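TetR family transcription regulator (Marinobacter aquaeolei, PDB 3PAS) probably acts as a DNA-binding transcription factor of the TetR family that recognises cis-regulatory sequences. Local coordinates at residues E15-E20 with F103-T108. Numbering follows the deposited sequence.
Sequences EATVRE and FRYHET. With ACT (acetate ion), chain M.
Tyr105 OH is hydrogen-bonded to the backbone O of Leu56 on helix 52-76, and the methyl CG2 of Thr17 packs 4.0 Å from that hydroxyl oxygen of Tyr105. One buried side chain thus meets two helices, a polar end reaching helix 52-76 and the CD1-CE1 side of its ring touching helix 5-24. With CG anti to the backbone N (chi1 -170°), the Tyr105 ring is carried from helix 100-110 to helix 5-24, where Thr17 CG2 and Val18 CA approach it obliquely. Its CD1 comes within 3.9 Å of Val18 CA, while CE1 lies 3.9 Å from Thr17 CG2, so this side of the ring spans both residues. Val18 adds a looser apolar contact, its CG1 standing 4.3 Å from Tyr105 CB. Thr17 divides its two branches between tasks: the methyl is anti to the backbone N and meets the tyrosine, whereas OG1, beside that N, bonds to Phe13 O one turn earlier. A leucine in place of Tyr105 would probably leave Leu56 O without its hydroxyl partner and open a gap beside the Thr17 methyl. Thr17 and Val18 also pack on helix 52-76, and Thr17 touches Ile34, within the predicted helix-turn-helix motif. Such helix packing, joining the first helix of the N-terminal DNA-binding region to the helical C-terminal region, belongs to the all-helical TetR fold.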
ATOM      1  N   GLU B  15      16.369  14.918 -11.560  1.00 22.49           N
ATOM      2  CA  GLU B  15      16.332  14.947 -10.098  1.00 23.78           C
ATOM      3  C   GLU B  15      15.373  16.026  -9.560  1.00 22.98           C
ATOM      4  O   GLU B  15      14.633  15.789  -8.620  1.00 23.80           O
ATOM      5  CB  GLU B  15      17.761  15.151  -9.568  1.00 23.60           C
ATOM      6  CG  GLU B  15      18.624  13.897  -9.628  1.00 23.90           C
ATOM      7  CD  GLU B  15      18.177  12.788  -8.643  1.00 27.95           C
ATOM      8  OE1 GLU B  15      17.426  13.060  -7.663  1.00 34.24           O
ATOM      9  OE2 GLU B  15      18.557  11.624  -8.850  1.00 29.48           O
ATOM     10  N   ALA B  16      15.355  17.198 -10.173  1.00 21.24           N
ATOM     11  CA  ALA B  16      14.437  18.268  -9.752  1.00 21.54           C
ATOM     12  C   ALA B  16      12.983  17.827  -9.967  1.00 18.44           C
ATOM     13  O   ALA B  16      12.099  18.156  -9.167  1.00 24.19           O
ATOM     14  CB  ALA B  16      14.731  19.558 -10.533  1.00 18.16           C
ATOM     15  N   THR B  17      12.740  17.074 -11.041  1.00 20.45           N
ATOM     16  CA  THR B  17      11.407  16.543 -11.346  1.00 19.27           C
ATOM     17  C   THR B  17      11.024  15.529 -10.251  1.00 20.81           C
ATOM     18  O   THR B  17       9.940  15.608  -9.704  1.00 22.07           O
ATOM     19  CB  THR B  17      11.345  15.884 -12.709  1.00 22.05           C
ATOM     20  OG1 THR B  17      11.655  16.833 -13.731  1.00 20.20           O
ATOM     21  CG2 THR B  17       9.942  15.355 -13.007  1.00 19.77           C
ATOM     22  N   VAL B  18      11.913  14.565  -9.978  1.00 23.60           N
ATOM     23  CA  VAL B  18      11.719  13.626  -8.836  1.00 21.04           C
ATOM     24  C   VAL B  18      11.352  14.371  -7.533  1.00 23.88           C
ATOM     25  O   VAL B  18      10.347  14.042  -6.930  1.00 24.62           O
ATOM     26  CB  VAL B  18      12.947  12.766  -8.558  1.00 20.68           C
ATOM     27  CG1 VAL B  18      12.744  11.967  -7.200  1.00 18.21           C
ATOM     28  CG2 VAL B  18      13.210  11.813  -9.744  1.00 17.19           C
ATOM     29  N   ARG B  19      12.126  15.391  -7.138  1.00 24.49           N
ATOM     30  CA  ARG B  19      11.855  16.125  -5.913  1.00 26.57           C
ATOM     31  C   ARG B  19      10.548  16.880  -5.875  1.00 27.94           C
ATOM     32  O   ARG B  19       9.792  16.772  -4.884  1.00 24.26           O
ATOM     33  CB  ARG B  19      12.996  17.103  -5.546  1.00 28.24           C
ATOM     34  CG  ARG B  19      14.310  16.431  -5.281  1.00 36.39           C
ATOM     35  CD  ARG B  19      15.321  17.393  -4.651  1.00 39.82           C
ATOM     36  NE  ARG B  19      15.502  18.629  -5.400  1.00 32.64           N
ATOM     37  CZ  ARG B  19      16.279  18.772  -6.474  1.00 30.55           C
ATOM     38  NH1 ARG B  19      16.954  17.748  -6.952  1.00 30.37           N
ATOM     39  NH2 ARG B  19      16.379  19.950  -7.064  1.00 32.76           N
ATOM     40  N   GLU B  20      10.253  17.625  -6.947  1.00 22.10           N
ATOM     41  CA  GLU B  20       9.074  18.452  -6.985  1.00 25.22           C
ATOM     42  C   GLU B  20       7.803  17.614  -7.042  1.00 24.19           C
ATOM     43  O   GLU B  20       6.819  17.908  -6.332  1.00 27.54           O
ATOM     44  CB  GLU B  20       9.166  19.450  -8.135  1.00 23.95           C
ATOM     45  CG  GLU B  20      10.238  20.469  -7.947  1.00 31.47           C
ATOM     46  CD  GLU B  20       9.963  21.403  -6.771  1.00 37.98           C
ATOM     47  OE1 GLU B  20       8.905  22.063  -6.782  1.00 40.26           O
ATOM     48  OE2 GLU B  20      10.822  21.472  -5.860  1.00 39.12           O
ATOM     49  N   PHE B 103      11.239   6.020  -4.976  1.00 24.06           N
ATOM     50  CA  PHE B 103      10.054   5.178  -4.792  1.00 23.15           C
ATOM     51  C   PHE B 103       8.748   5.998  -4.919  1.00 23.73           C
ATOM     52  O   PHE B 103       7.773   5.529  -5.496  1.00 23.51           O
ATOM     53  CB  PHE B 103      10.035   4.569  -3.377  1.00 27.64           C
ATOM     54  CG  PHE B 103      10.925   3.360  -3.174  1.00 29.60           C
ATOM     55  CD1 PHE B 103      12.016   3.102  -3.984  1.00 28.70           C
ATOM     56  CD2 PHE B 103      10.678   2.495  -2.089  1.00 27.90           C
ATOM     57  CE1 PHE B 103      12.843   1.988  -3.754  1.00 33.35           C
ATOM     58  CE2 PHE B 103      11.481   1.396  -1.880  1.00 26.76           C
ATOM     59  CZ  PHE B 103      12.575   1.153  -2.723  1.00 28.98           C
ATOM     60  N   ARG B 104       8.716   7.187  -4.326  1.00 22.81           N
ATOM     61  CA  ARG B 104       7.488   8.014  -4.375  1.00 26.19           C
ATOM     62  C   ARG B 104       7.175   8.467  -5.812  1.00 25.55           C
ATOM     63  O   ARG B 104       6.016   8.396  -6.251  1.00 25.66           O
ATOM     64  CB  ARG B 104       7.636   9.196  -3.450  1.00 27.77           C
ATOM     65  CG  ARG B 104       6.423  10.060  -3.345  1.00 39.94           C
ATOM     66  CD  ARG B 104       6.354  10.673  -1.956  1.00 53.21           C
ATOM     67  NE  ARG B 104       4.980  10.594  -1.495  1.00 67.75           N
ATOM     68  CZ  ARG B 104       4.359   9.462  -1.154  1.00 77.15           C
ATOM     69  NH1 ARG B 104       4.981   8.279  -1.214  1.00 80.97           N
ATOM     70  NH2 ARG B 104       3.094   9.511  -0.755  1.00 78.89           N
ATOM     71  N   TYR B 105       8.207   8.903  -6.534  1.00 23.44           N
ATOM     72  CA  TYR B 105       8.036   9.259  -7.965  1.00 22.02           C
ATOM     73  C   TYR B 105       7.481   8.051  -8.753  1.00 25.54           C
ATOM     74  O   TYR B 105       6.490   8.166  -9.473  1.00 22.09           O
ATOM     75  CB  TYR B 105       9.309   9.819  -8.617  1.00 23.26           C
ATOM     76  CG  TYR B 105       8.982  10.390  -9.982  1.00 21.44           C
ATOM     77  CD1 TYR B 105       8.545  11.690 -10.103  1.00 25.50           C
ATOM     78  CD2 TYR B 105       8.930   9.575 -11.105  1.00 23.47           C
ATOM     79  CE1 TYR B 105       8.195  12.234 -11.355  1.00 18.40           C
ATOM     80  CE2 TYR B 105       8.560  10.084 -12.352  1.00 26.32           C
ATOM     81  CZ  TYR B 105       8.195  11.427 -12.459  1.00 28.91           C
ATOM     82  OH  TYR B 105       7.823  11.972 -13.664  1.00 23.51           O
ATOM     83  N   HIS B 106       8.109   6.887  -8.605  1.00 21.01           N
ATOM     84  CA  HIS B 106       7.613   5.680  -9.262  1.00 24.79           C
ATOM     85  C   HIS B 106       6.105   5.384  -8.953  1.00 26.46           C
ATOM     86  O   HIS B 106       5.293   5.155  -9.858  1.00 26.07           O
ATOM     87  CB  HIS B 106       8.487   4.467  -8.867  1.00 24.00           C
ATOM     88  CG  HIS B 106       8.057   3.206  -9.543  1.00 28.64           C
ATOM     89  ND1 HIS B 106       7.060   2.398  -9.028  1.00 28.62           N
ATOM     90  CD2 HIS B 106       8.405   2.673 -10.735  1.00 25.68           C
ATOM     91  CE1 HIS B 106       6.829   1.413  -9.871  1.00 31.02           C
ATOM     92  NE2 HIS B 106       7.648   1.542 -10.902  1.00 31.16           N
ATOM     93  N   GLU B 107       5.768   5.408  -7.672  1.00 28.34           N
ATOM     94  CA  GLU B 107       4.392   5.205  -7.181  1.00 30.45           C
ATOM     95  C   GLU B 107       3.428   6.290  -7.715  1.00 31.99           C
ATOM     96  O   GLU B 107       2.364   5.976  -8.233  1.00 33.28           O
ATOM     97  CB  GLU B 107       4.411   5.230  -5.647  1.00 28.72           C
ATOM     98  CG  GLU B 107       3.048   5.001  -4.913  1.00 34.08           C
ATOM     99  CD  GLU B 107       2.576   3.557  -4.970  1.00 37.71           C
ATOM    100  OE1 GLU B 107       3.282   2.709  -5.576  1.00 35.31           O
ATOM    101  OE2 GLU B 107       1.472   3.277  -4.423  1.00 37.96           O
ATOM    102  N   THR B 108       3.798   7.556  -7.599  1.00 27.37           N
ATOM    103  CA  THR B 108       2.938   8.620  -8.102  1.00 29.45           C
ATOM    104  C   THR B 108       2.687   8.444  -9.601  1.00 31.23           C
ATOM    105  O   THR B 108       1.536   8.534 -10.052  1.00 32.57           O
ATOM    106  CB  THR B 108       3.532  10.033  -7.877  1.00 27.12           C
ATOM    107  OG1 THR B 108       3.726  10.245  -6.481  1.00 33.04           O
ATOM    108  CG2 THR B 108       2.539  11.110  -8.381  1.00 36.49           C
TER
HETATM  109  C   ACT M 206       8.133   6.042   0.560  1.00 66.00           C
HETATM  110  O   ACT M 206       7.998   6.332   1.771  1.00 66.34           O
HETATM  111  OXT ACT M 206       7.715   6.903  -0.241  1.00 65.77           O
HETATM  112  CH3 ACT M 206       8.736   4.748   0.102  1.00 63.99           C